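Local structure of inositol monophosphatase family protein (Staphylococcus aureus, 5I3S) at residues F6-I11 with A112-D117; P58-L63 with T78-D83; K140-S145 with Y217-Q222. The protein probably hydrolyses inositol monophosphate or a related small phosphate ester with the help of metal ions. All coordinates share one frame; numbering follows the deposited sequence.

Contact 1 of 3, residues F6-I11 with A112-D117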
loop_
_atom_site.group_PDB
_atom_site.type_symbol
_atom_site.label_atom_id
_atom_site.label_comp_id
_atom_site.label_asym_id
_atom_site.label_seq_id
_atom_site.Cartn_x
_atom_site.Cartn_y
_atom_site.Cartn_z
ATOM N N PHE A 6 -2.114 8.691 29.973
ATOM C CA PHE A 6 -0.956 9.585 29.699
ATOM C C PHE A 6 -0.289 9.256 28.338
ATOM O O PHE A 6 0.061 10.156 27.581
ATOM C CB PHE A 6 0.046 9.509 30.871
ATOM C CG PHE A 6 1.390 10.157 30.612
ATOM C CD1 PHE A 6 1.546 11.533 30.656
ATOM C CD2 PHE A 6 2.495 9.401 30.370
ATOM C CE1 PHE A 6 2.791 12.131 30.437
ATOM C CE2 PHE A 6 3.733 9.988 30.121
ATOM C CZ PHE A 6 3.881 11.358 30.161
ATOM N N ALA A 7 -0.145 7.971 28.017
ATOM C CA ALA A 7 0.525 7.597 26.775
ATOM C C ALA A 7 -0.320 7.993 25.575
ATOM O O ALA A 7 0.167 8.559 24.629
ATOM C CB ALA A 7 0.835 6.112 26.757
ATOM N N GLN A 8 -1.607 7.689 25.668
ATOM C CA GLN A 8 -2.599 7.979 24.651
ATOM C C GLN A 8 -2.617 9.450 24.259
ATOM O O GLN A 8 -2.525 9.771 23.089
ATOM C CB GLN A 8 -3.955 7.501 25.149
ATOM C CG GLN A 8 -5.093 7.553 24.173
ATOM C CD GLN A 8 -6.127 6.497 24.456
ATOM O OE1 GLN A 8 -5.810 5.320 24.583
ATOM N NE2 GLN A 8 -7.370 6.911 24.571
ATOM N N GLY A 9 -2.688 10.334 25.223
ATOM C CA GLY A 9 -2.734 11.764 24.957
ATOM C C GLY A 9 -1.435 12.281 24.405
ATOM O O GLY A 9 -1.411 13.009 23.397
ATOM N N LEU A 10 -0.346 11.861 25.040
ATOM C CA LEU A 10 1.011 12.155 24.567
ATOM C C LEU A 10 1.207 11.816 23.086
ATOM O O LEU A 10 1.724 12.617 22.323
ATOM C CB LEU A 10 2.027 11.366 25.397
ATOM C CG LEU A 10 3.492 11.490 24.974
ATOM C CD1 LEU A 10 3.922 12.949 25.037
ATOM C CD2 LEU A 10 4.374 10.655 25.865
ATOM N N ILE A 11 0.809 10.630 22.657
ATOM C CA ILE A 11 1.086 10.263 21.256
ATOM C C ILE A 11 0.257 11.142 20.293
ATOM O O ILE A 11 0.772 11.592 19.272
ATOM C CB ILE A 11 0.956 8.742 21.014
ATOM C CG1 ILE A 11 1.641 8.339 19.715
ATOM C CG2 ILE A 11 -0.487 8.279 21.083
ATOM C CD1 ILE A 11 1.651 6.831 19.497
ATOM N N ALA A 112 1.236 -1.991 27.158
ATOM C CA ALA A 112 0.360 -1.276 26.236
ATOM C C ALA A 112 1.074 -1.021 24.910
ATOM O O ALA A 112 2.292 -0.903 24.903
ATOM C CB ALA A 112 -0.067 0.051 26.863
ATOM N N GLY A 113 0.312 -0.925 23.823
ATOM C CA GLY A 113 0.831 -0.497 22.528
ATOM C C GLY A 113 -0.042 0.528 21.766
ATOM O O GLY A 113 -1.316 0.522 21.868
ATOM N N PHE A 114 0.645 1.379 20.992
ATOM C CA PHE A 114 0.049 2.502 20.274
ATOM C C PHE A 114 0.681 2.678 18.904
ATOM O O PHE A 114 1.888 2.795 18.846
ATOM C CB PHE A 114 0.222 3.827 21.056
ATOM C CG PHE A 114 -0.281 3.780 22.488
ATOM C CD1 PHE A 114 -1.571 4.163 22.803
ATOM C CD2 PHE A 114 0.560 3.365 23.530
ATOM C CE1 PHE A 114 -2.029 4.128 24.123
ATOM C CE2 PHE A 114 0.115 3.322 24.852
ATOM C CZ PHE A 114 -1.181 3.712 25.147
ATOM N N VAL A 115 -0.117 2.686 17.823
ATOM C CA VAL A 115 0.363 3.155 16.513
ATOM C C VAL A 115 -0.599 4.215 15.947
ATOM O O VAL A 115 -1.784 3.957 15.739
ATOM C CB VAL A 115 0.829 2.041 15.503
ATOM C CG1 VAL A 115 0.965 0.665 16.115
ATOM C CG2 VAL A 115 0.025 1.935 14.278
ATOM N N TYR A 116 -0.078 5.434 15.797
ATOM C CA TYR A 116 -0.893 6.608 15.492
ATOM C C TYR A 116 -0.664 7.003 14.083
ATOM O O TYR A 116 0.443 7.419 13.752
ATOM C CB TYR A 116 -0.567 7.788 16.419
ATOM C CG TYR A 116 -1.454 9.022 16.243
ATOM C CD1 TYR A 116 -2.812 8.906 15.904
ATOM C CD2 TYR A 116 -0.960 10.308 16.470
ATOM C CE1 TYR A 116 -3.630 10.037 15.763
ATOM C CE2 TYR A 116 -1.776 11.419 16.326
ATOM C CZ TYR A 116 -3.113 11.271 15.967
ATOM O OH TYR A 116 -3.919 12.355 15.801
ATOM N N ASP A 117 -1.679 6.827 13.239
ATOM C CA ASP A 117 -1.582 7.187 11.822
ATOM C C ASP A 117 -1.861 8.691 11.813
ATOM O O ASP A 117 -2.998 9.126 11.844
ATOM C CB ASP A 117 -2.576 6.380 10.941
ATOM C CG ASP A 117 -2.495 6.724 9.458
ATOM O OD1 ASP A 117 -2.054 7.863 9.101
ATOM O OD2 ASP A 117 -2.891 5.870 8.634
#
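Phe114 sends its ring from strand 112-117 against the first turn of segment 6-11, where Ala7 and Gln8 receive its outer end. The methyl CB of Ala7 lies 3.5 Å from CE2 of Phe114 and equally near its CZ, an approach oblique to the ring. A residue as small as alanine suits this spot, since the phenyl tip comes almost up to the helix backbone. Beside it, CE1 of Phe114 lies 3.9 Å from the backbone N of Gln8. The extended Gln8 side chain crosses the phenylalanine at about a right angle, and its OE1 comes in the ring plane at the edge, 4.0 Å from CE1 of Phe114. Tyr4, from the preceding turn of the helix, brings a second ring to Phe114. At the root of the phenylalanine, CD1 of Ile11 sits 3.7 Å from CB of Phe114.

Farther along the strand, Val115 turns to the other side of the sheet, toward Leu186 and Val189 of helix 184-193. Tyr116 faces helix 6-11 again and meets Ile11, the two side chains sliding past each other in opposite directions. The CG1 of Ile11 stands anti to its backbone N (chi1 -163°), and this arm of the beta-branched residue carries CD1 far enough to touch CB of Tyr116 as well, at 3.9 Å. The Tyr116 ring passes the helix with CD2 3.5 Å from the carbonyl O of Ile11, while its hydroxyl is hydrogen-bonded to Asp121.

Helix and strand run nearly parallel, at 15° with their axes 9.6 Å apart, the layered alpha/beta packing of the N-terminal helix on the large sheet of the inositol monophosphatase fold.

Contact 2 of 3, residues P58-L63 with T78-D83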
loop_
_atom_site.group_PDB
_atom_site.type_symbol
_atom_site.label_atom_id
_atom_site.label_comp_id
_atom_site.label_asym_id
_atom_site.label_seq_id
_atom_site.Cartn_x
_atom_site.Cartn_y
_atom_site.Cartn_z
ATOM N N PRO A 58 9.893 10.076 36.398
ATOM C CA PRO A 58 11.324 10.334 36.207
ATOM C C PRO A 58 12.210 9.120 36.044
ATOM O O PRO A 58 13.251 9.254 35.402
ATOM C CB PRO A 58 11.698 11.136 37.454
ATOM C CG PRO A 58 10.435 11.835 37.820
ATOM C CD PRO A 58 9.372 10.807 37.575
ATOM N N ASN A 59 11.781 7.963 36.579
ATOM C CA ASN A 59 12.550 6.684 36.555
ATOM C C ASN A 59 12.278 5.743 35.381
ATOM O O ASN A 59 12.905 4.678 35.294
ATOM C CB ASN A 59 12.290 5.879 37.845
ATOM C CG ASN A 59 12.700 6.633 39.084
ATOM O OD1 ASN A 59 11.996 6.612 40.076
ATOM N ND2 ASN A 59 13.833 7.352 39.007
ATOM N N HIS A 60 11.357 6.114 34.488
ATOM C CA HIS A 60 11.084 5.307 33.291
ATOM C C HIS A 60 12.236 5.392 32.297
ATOM O O HIS A 60 12.966 6.386 32.236
ATOM C CB HIS A 60 9.760 5.718 32.652
ATOM C CG HIS A 60 8.579 5.321 33.462
ATOM N ND1 HIS A 60 7.299 5.326 32.960
ATOM C CD2 HIS A 60 8.486 4.856 34.729
ATOM C CE1 HIS A 60 6.457 4.906 33.887
ATOM N NE2 HIS A 60 7.155 4.606 34.969
ATOM N N GLN A 61 12.421 4.291 31.580
ATOM C CA GLN A 61 13.435 4.193 30.555
ATOM C C GLN A 61 12.748 4.328 29.186
ATOM O O GLN A 61 11.600 3.902 29.007
ATOM C CB GLN A 61 14.141 2.842 30.657
ATOM C CG GLN A 61 14.470 2.347 32.069
ATOM C CD GLN A 61 15.660 1.399 32.045
ATOM O OE1 GLN A 61 16.806 1.828 31.822
ATOM N NE2 GLN A 61 15.406 0.106 32.263
ATOM N N VAL A 62 13.472 4.911 28.242
ATOM C CA VAL A 62 13.003 5.163 26.880
ATOM C C VAL A 62 13.974 4.497 25.885
ATOM O O VAL A 62 15.134 4.928 25.757
ATOM C CB VAL A 62 12.909 6.681 26.609
ATOM C CG1 VAL A 62 12.615 6.990 25.127
ATOM C CG2 VAL A 62 11.831 7.283 27.493
ATOM N N LEU A 63 13.512 3.442 25.210
ATOM C CA LEU A 63 14.269 2.832 24.103
ATOM C C LEU A 63 13.791 3.424 22.794
ATOM O O LEU A 63 12.690 3.142 22.337
ATOM C CB LEU A 63 14.098 1.330 24.092
ATOM C CG LEU A 63 14.738 0.553 22.948
ATOM C CD1 LEU A 63 16.247 0.698 22.997
ATOM C CD2 LEU A 63 14.359 -0.923 22.974
ATOM N N THR A 78 10.263 0.002 33.896
ATOM C CA THR A 78 9.268 0.408 32.892
ATOM C C THR A 78 10.009 1.000 31.691
ATOM O O THR A 78 10.898 1.835 31.872
ATOM C CB THR A 78 8.153 1.357 33.447
ATOM O OG1 THR A 78 7.506 0.745 34.580
ATOM C CG2 THR A 78 7.068 1.619 32.349
ATOM N N VAL A 79 9.646 0.530 30.486
ATOM C CA VAL A 79 10.348 0.882 29.268
ATOM C C VAL A 79 9.412 1.309 28.133
ATOM O O VAL A 79 8.539 0.549 27.745
ATOM C CB VAL A 79 11.245 -0.274 28.811
ATOM C CG1 VAL A 79 11.976 0.085 27.532
ATOM C CG2 VAL A 79 12.243 -0.576 29.919
ATOM N N TRP A 80 9.645 2.531 27.622
ATOM C CA TRP A 80 8.900 3.114 26.507
ATOM C C TRP A 80 9.723 2.844 25.273
ATOM O O TRP A 80 10.863 3.321 25.193
ATOM C CB TRP A 80 8.722 4.642 26.686
ATOM C CG TRP A 80 7.713 5.019 27.778
ATOM C CD1 TRP A 80 7.767 4.677 29.078
ATOM C CD2 TRP A 80 6.505 5.786 27.625
ATOM N NE1 TRP A 80 6.703 5.197 29.759
ATOM C CE2 TRP A 80 5.911 5.881 28.894
ATOM C CE3 TRP A 80 5.891 6.431 26.543
ATOM C CZ2 TRP A 80 4.728 6.579 29.120
ATOM C CZ3 TRP A 80 4.710 7.114 26.762
ATOM C CH2 TRP A 80 4.134 7.175 28.036
ATOM N N VAL A 81 9.185 2.099 24.312
ATOM C CA VAL A 81 9.959 1.903 23.070
ATOM C C VAL A 81 9.308 2.658 21.908
ATOM O O VAL A 81 8.207 2.308 21.478
ATOM C CB VAL A 81 10.391 0.416 22.824
ATOM C CG1 VAL A 81 9.374 -0.561 23.318
ATOM C CG2 VAL A 81 10.787 0.130 21.398
ATOM N N VAL A 82 9.976 3.715 21.440
ATOM C CA VAL A 82 9.308 4.663 20.567
ATOM C C VAL A 82 9.966 4.807 19.207
ATOM O O VAL A 82 11.190 4.953 19.127
ATOM C CB VAL A 82 8.973 6.043 21.267
ATOM C CG1 VAL A 82 9.461 6.148 22.687
ATOM C CG2 VAL A 82 9.308 7.287 20.445
ATOM N N ASP A 83 9.140 4.766 18.146
ATOM C CA ASP A 83 9.551 5.277 16.823
ATOM C C ASP A 83 8.766 6.572 16.547
ATOM O O ASP A 83 7.543 6.539 16.274
ATOM C CB ASP A 83 9.351 4.252 15.688
ATOM C CG ASP A 83 10.141 4.633 14.399
ATOM O OD1 ASP A 83 10.633 5.765 14.307
ATOM O OD2 ASP A 83 10.231 3.821 13.454
#
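Leu63, Trp80 and His60 carry much of the contact in which strands 61-63 and 78-83 run parallel at one margin of the large mixed sheet of the sugar phosphatase fold. The backbone ladder is regular: Gln61 N bonds to Thr78 O, Trp80 N to Gln61 O, Leu63 N to Trp80 O, and Val82 N to Leu63 O. Trp80 thus uses both its N-H and its carbonyl on the neighbouring strand, the bond from Leu63 N to Trp80 O being 2.7 Å.

Leu63 lies beside Val81, both pointing the same way, with CB of Leu63 4.0 Å from CB of Val81. Its CB is also 4.2 Å from CG1 of Val79, on the same face of the sheet. Branched aliphatic chains suit this face, where Ile72 and Thr74 from a loop also touch Leu63.

On the other face Trp80 sets its indole among Leu3, Ala7 and Leu10 of helix 2-24 and Ile53 of helix 37-56. Its large apolar surface fills the junction of both helices with the sheet, and CB of Trp80 lies 4.2 Å from CG2 of Val62. The indole N-H is directed to ND1 of His60, just ahead of the outer strand.

CG of His60 stands anti to the carbonyl carbon, beside the backbone N (chi1 -71°), which starts the imidazole off alongside Thr78. Tyr57 stacks with the ring, and Thr78 covers one face: CB of Thr78 stands 3.7 Å above the ring centre, 11° off the normal, a CH-pi contact. The bond that ties it to the indole is fairly long and bent: NE1 of Trp80 donates to ND1 of His60 over 3.3 Å, with an N-H...N angle of 149° and each partner somewhat tilted from the other's ring plane.

Contact 3 of 3, residues K140-S145 with Y217-Q222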
loop_
_atom_site.group_PDB
_atom_site.type_symbol
_atom_site.label_atom_id
_atom_site.label_comp_id
_atom_site.label_asym_id
_atom_site.label_seq_id
_atom_site.Cartn_x
_atom_site.Cartn_y
_atom_site.Cartn_z
ATOM N N LYS A 140 -12.241 -6.764 16.049
ATOM C CA LYS A 140 -12.658 -8.171 16.188
ATOM C C LYS A 140 -11.443 -9.106 16.173
ATOM O O LYS A 140 -10.466 -8.820 15.452
ATOM C CB LYS A 140 -13.552 -8.642 15.019
ATOM C CG LYS A 140 -14.785 -7.806 14.696
ATOM C CD LYS A 140 -15.809 -7.818 15.815
ATOM C CE LYS A 140 -16.413 -6.439 16.058
ATOM N NZ LYS A 140 -16.804 -6.307 17.491
ATOM N N PRO A 141 -11.532 -10.245 16.915
ATOM C CA PRO A 141 -10.574 -11.315 16.734
ATOM C C PRO A 141 -10.456 -11.724 15.286
ATOM O O PRO A 141 -11.383 -11.539 14.435
ATOM C CB PRO A 141 -11.136 -12.460 17.586
ATOM C CG PRO A 141 -11.885 -11.770 18.672
ATOM C CD PRO A 141 -12.519 -10.592 17.965
ATOM N N LEU A 142 -9.267 -12.212 15.001
ATOM C CA LEU A 142 -8.923 -12.677 13.692
ATOM C C LEU A 142 -9.440 -14.089 13.539
ATOM O O LEU A 142 -9.577 -14.812 14.507
ATOM C CB LEU A 142 -7.392 -12.651 13.541
ATOM C CG LEU A 142 -6.734 -11.252 13.664
ATOM C CD1 LEU A 142 -5.255 -11.358 13.396
ATOM C CD2 LEU A 142 -7.377 -10.277 12.682
ATOM N N ASN A 143 -9.722 -14.457 12.297
ATOM C CA ASN A 143 -10.077 -15.838 11.917
ATOM C C ASN A 143 -8.922 -16.399 11.105
ATOM O O ASN A 143 -8.171 -15.662 10.434
ATOM C CB ASN A 143 -11.327 -15.841 11.047
ATOM C CG ASN A 143 -12.587 -15.445 11.826
ATOM O OD1 ASN A 143 -12.803 -15.917 12.956
ATOM N ND2 ASN A 143 -13.431 -14.602 11.224
ATOM N N ASP A 144 -8.780 -17.710 11.180
ATOM C CA ASP A 144 -7.850 -18.434 10.344
ATOM C C ASP A 144 -8.131 -18.272 8.833
ATOM O O ASP A 144 -9.278 -18.202 8.397
ATOM C CB ASP A 144 -7.851 -19.927 10.735
ATOM C CG ASP A 144 -7.134 -20.195 12.106
ATOM O OD1 ASP A 144 -6.488 -19.272 12.686
ATOM O OD2 ASP A 144 -7.211 -21.347 12.590
ATOM N N SER A 145 -7.052 -18.218 8.047
ATOM C CA SER A 145 -7.137 -18.304 6.594
ATOM C C SER A 145 -6.113 -19.316 6.113
ATOM O O SER A 145 -5.099 -19.583 6.792
ATOM C CB SER A 145 -6.866 -16.903 5.960
ATOM O OG SER A 145 -5.523 -16.484 6.198
ATOM N N TYR A 217 -1.719 -8.967 19.285
ATOM C CA TYR A 217 -1.964 -10.052 20.217
ATOM C C TYR A 217 -3.406 -9.959 20.851
ATOM O O TYR A 217 -4.073 -10.996 21.013
ATOM C CB TYR A 217 -0.830 -10.162 21.247
ATOM C CG TYR A 217 0.491 -10.837 20.766
ATOM C CD1 TYR A 217 0.537 -11.860 19.776
ATOM C CD2 TYR A 217 1.683 -10.514 21.390
ATOM N N GLU A 218 -3.917 -8.747 21.095
ATOM C CA GLU A 218 -5.314 -8.591 21.536
ATOM C C GLU A 218 -6.374 -9.101 20.579
ATOM O O GLU A 218 -7.410 -9.549 21.057
ATOM C CB GLU A 218 -5.632 -7.175 21.938
ATOM C CG GLU A 218 -4.875 -6.764 23.170
ATOM C CD GLU A 218 -5.211 -7.631 24.404
ATOM O OE1 GLU A 218 -6.411 -7.718 24.787
ATOM O OE2 GLU A 218 -4.264 -8.189 25.002
ATOM N N VAL A 219 -6.112 -9.148 19.269
ATOM C CA VAL A 219 -7.069 -9.814 18.358
ATOM C C VAL A 219 -6.705 -11.271 18.032
ATOM O O VAL A 219 -7.155 -11.828 17.002
ATOM C CB VAL A 219 -7.321 -9.020 17.050
ATOM C CG1 VAL A 219 -7.947 -7.659 17.361
ATOM C CG2 VAL A 219 -6.054 -8.861 16.227
ATOM N N ASN A 220 -5.879 -11.879 18.879
ATOM C CA ASN A 220 -5.493 -13.306 18.720
ATOM C C ASN A 220 -4.628 -13.629 17.544
ATOM O O ASN A 220 -4.638 -14.791 17.116
ATOM C CB ASN A 220 -6.728 -14.258 18.692
ATOM C CG ASN A 220 -6.968 -14.901 20.008
ATOM O OD1 ASN A 220 -7.861 -14.497 20.756
ATOM N ND2 ASN A 220 -6.147 -15.905 20.326
ATOM N N GLY A 221 -3.844 -12.660 17.063
ATOM C CA GLY A 221 -2.878 -12.951 16.002
ATOM C C GLY A 221 -1.635 -13.600 16.577
ATOM O O GLY A 221 -1.504 -13.648 17.812
ATOM N N GLN A 222 -0.739 -14.129 15.720
ATOM C CA GLN A 222 0.575 -14.509 16.198
ATOM C C GLN A 222 1.790 -13.934 15.489
ATOM O O GLN A 222 1.773 -13.597 14.309
ATOM C CB GLN A 222 0.744 -15.992 16.380
ATOM C CG GLN A 222 0.131 -16.881 15.341
ATOM C CD GLN A 222 0.434 -18.354 15.637
ATOM O OE1 GLN A 222 -0.103 -19.292 15.000
ATOM N NE2 GLN A 222 1.313 -18.569 16.614
#
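Leu142 and Val219 cross obliquely where the loop 140-145 passes over the C-terminal end of helix 206-218, which closes in a Schellman motif. In that motif Asn220 is the C-prime residue with positive phi: its N bonds to Tyr217 O, and Gly221 N bonds to Leu216 O. Asparagine suits such a place because it tolerates the left-handed conformation better than most residues.

The helix end is turned so that Val219, already out of helical geometry, presents its side chain and carbonyl to the loop. Its two methyl branches divide the work. CG1 of Val219, anti to the carbonyl carbon (chi1 -62°), comes up to the carbonyl O of Lys140 at 3.4 Å. CG2 lies against leucine, 3.6 Å from CG of Leu142. A beta-branched residue can thus address two loop positions at once. The branched end of Leu142 straddles this methyl: CD1 is 3.9 Å and CD2 4.0 Å from CG2 of Val219. CD1 of Leu142 also reaches the backbone of Gly221, 3.9 Å from its CA; the bare CA of glycine lets this methyl come close to the backbone here.

Pro141, lacking an N-H, contributes a CA-H...O contact to the Val219 carbonyl and leads the chain in extended form to Leu142. Farther on, Asp144 and Ser145 anchor the loop to Gly245 and Asn243. The loop and the helix end are joined by one backbone bond: N of Leu142 donates to O of Val219 at 2.9 Å, nearly straight at 164°, with a C=O...N angle of 151°.

In the fold
Contacts 1 and 2 share the large seven-stranded sheet, contact 1 laying helix 2-24 on it and contact 2 joining two of its strands. Their centres are 13 Å apart and they touch directly, CH2 of Trp80 lying 3.5 Å from CE2 of Phe6. Strand 99-106 lies between strands 78-83 and 109-117, so helix 2-24 spans all three. In sequence both segments of contact 2 fall between those of contact 1, and contact 3 follows, about 21 Å from contact 1 and 28 Å from contact 2, centre to centre. Its segment 140-145 runs from strand 137-138 of the large sheet toward strand 151-153 of the five-stranded one, whereas 217-222 leaves helix 206-218 and enters strand 222-224. Contact 3 thus marks the passage between the sheets.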